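Local coordinates for protein type-2Ba cytolytic delta-endotoxin (Bacillus thuringiensis serovar israelensis, PDB 2RCI) that probably kills the larvae of dipteran insects by forming pores in the membrane of midgut epithelial cells, at residues G58-I63 with A186-Q191. Sequence-based numbering, arbitrary orientation.
Sequences GVTGTI and ALTVVQ
Strands 58-63 and 186-191 run antiparallel, their axes 4.5 Å apart at closest and 147° between their directions, and six backbone hydrogen bonds join them. G58 and V190 exchange a reciprocal pair at one end, I63 and A186 at the other. Between them T60 and G61 together face T188 in a classic beta bulge: T60 N donates to T188 O (2.8 Å), whereas T188 N reaches G61 O. T60 is the first bulge residue, its backbone near-helical (psi -4°). With chi1 at 56°, its OG1 sits between backbone N and carbonyl carbon and lies tightly against T188 CB and CG2, 3.2 Å from each; this hydroxyl is hydrogen-bonded to L89 O and that of T188 to V88 O. T60 CG2 meets both V190 methyls at 3.9 Å, the side chains crossing at about a right angle. On the face carrying T188 and V190, I63 CG2 packs on A186 CB (3.7 Å). On the other face V59 CG1 touches T188 O (3.4 Å) and T62 CG2 meets L187 CB obliquely at 4.1 Å; V59, T62 and L187 touch helix 44-53. Strand 57-64 thus borders strand 177-192 through a bulged antiparallel ladder in the sheet of the Cyt alpha/beta fold, which lies between two helical layers.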
loop_
_atom_site.group_PDB
_atom_site.type_symbol
_atom_site.label_atom_id
_atom_site.label_comp_id
_atom_site.label_asym_id
_atom_site.label_seq_id
_atom_site.Cartn_x
_atom_site.Cartn_y
_atom_site.Cartn_z
ATOM N N GLY A 58 -8.051 3.024 16.950
ATOM C CA GLY A 58 -7.804 1.599 17.164
ATOM C C GLY A 58 -7.332 0.935 15.884
ATOM O O GLY A 58 -7.669 1.384 14.780
ATOM N N VAL A 59 -6.616 -0.175 16.037
ATOM C CA VAL A 59 -6.108 -0.909 14.885
ATOM C C VAL A 59 -7.091 -2.031 14.566
ATOM O O VAL A 59 -7.407 -2.855 15.432
ATOM C CB VAL A 59 -4.669 -1.443 15.122
ATOM C CG1 VAL A 59 -4.178 -2.324 13.955
ATOM C CG2 VAL A 59 -3.701 -0.277 15.385
ATOM N N THR A 60 -7.566 -2.059 13.327
ATOM C CA THR A 60 -8.559 -3.048 12.881
ATOM C C THR A 60 -7.994 -4.209 12.038
ATOM O O THR A 60 -8.736 -5.134 11.631
ATOM C CB THR A 60 -9.649 -2.366 12.077
ATOM O OG1 THR A 60 -9.056 -1.660 10.972
ATOM C CG2 THR A 60 -10.397 -1.349 12.984
ATOM N N GLY A 61 -6.706 -4.139 11.736
ATOM C CA GLY A 61 -6.067 -5.198 10.975
ATOM C C GLY A 61 -4.596 -4.933 10.753
ATOM O O GLY A 61 -4.167 -3.777 10.684
ATOM N N THR A 62 -3.815 -6.012 10.644
ATOM C CA THR A 62 -2.400 -5.897 10.342
ATOM C C THR A 62 -1.973 -7.097 9.513
ATOM O O THR A 62 -2.649 -8.140 9.506
ATOM C CB THR A 62 -1.477 -5.926 11.618
ATOM O OG1 THR A 62 -1.559 -7.221 12.238
ATOM C CG2 THR A 62 -1.818 -4.835 12.637
ATOM N N ILE A 63 -0.850 -6.920 8.820
ATOM C CA ILE A 63 -0.124 -8.018 8.177
ATOM C C ILE A 63 1.358 -7.648 8.114
ATOM O O ILE A 63 1.718 -6.490 7.960
ATOM C CB ILE A 63 -0.642 -8.342 6.757
ATOM C CG1 ILE A 63 0.040 -9.618 6.233
ATOM C CG2 ILE A 63 -0.396 -7.146 5.818
ATOM C CD1 ILE A 63 -0.731 -10.288 5.087
ATOM N N ALA A 186 1.374 -4.005 6.462
ATOM C CA ALA A 186 0.232 -3.096 6.404
ATOM C C ALA A 186 -0.482 -3.071 7.758
ATOM O O ALA A 186 -0.416 -4.035 8.545
ATOM C CB ALA A 186 -0.727 -3.543 5.293
ATOM N N LEU A 187 -1.155 -1.962 8.034
ATOM C CA LEU A 187 -2.074 -1.915 9.160
ATOM C C LEU A 187 -3.241 -1.007 8.802
ATOM O O LEU A 187 -3.079 -0.086 7.988
ATOM C CB LEU A 187 -1.363 -1.409 10.429
ATOM C CG LEU A 187 -0.962 0.084 10.585
ATOM C CD1 LEU A 187 -2.145 1.022 10.764
ATOM C CD2 LEU A 187 -0.064 0.238 11.816
ATOM N N THR A 188 -4.404 -1.251 9.401
ATOM C CA THR A 188 -5.508 -0.309 9.278
ATOM C C THR A 188 -5.754 0.262 10.654
ATOM O O THR A 188 -5.938 -0.500 11.615
ATOM C CB THR A 188 -6.801 -0.985 8.791
ATOM O OG1 THR A 188 -6.539 -1.700 7.574
ATOM C CG2 THR A 188 -7.848 0.050 8.539
ATOM N N VAL A 189 -5.737 1.592 10.744
ATOM C CA VAL A 189 -6.102 2.283 11.978
ATOM C C VAL A 189 -7.338 3.158 11.726
ATOM O O VAL A 189 -7.411 3.891 10.720
ATOM C CB VAL A 189 -4.896 3.100 12.558
ATOM C CG1 VAL A 189 -4.460 4.183 11.581
ATOM C CG2 VAL A 189 -5.279 3.756 13.924
ATOM N N VAL A 190 -8.326 3.053 12.608
ATOM C CA VAL A 190 -9.477 3.934 12.523
ATOM C C VAL A 190 -9.385 4.968 13.650
ATOM O O VAL A 190 -8.983 4.637 14.775
ATOM C CB VAL A 190 -10.816 3.166 12.557
ATOM C CG1 VAL A 190 -10.909 2.212 11.360
ATOM C CG2 VAL A 190 -10.996 2.375 13.895
ATOM N N GLN A 191 -9.701 6.217 13.325
ATOM C CA GLN A 191 -9.750 7.291 14.315
ATOM C C GLN A 191 -11.106 7.980 14.200
ATOM O O GLN A 191 -11.625 8.169 13.067
ATOM C CB GLN A 191 -8.627 8.317 14.087
ATOM C CG GLN A 191 -8.591 9.489 15.111
ATOM C CD GLN A 191 -7.404 10.415 14.869
ATOM O OE1 GLN A 191 -7.332 11.094 13.843
ATOM N NE2 GLN A 191 -6.470 10.452 15.820
#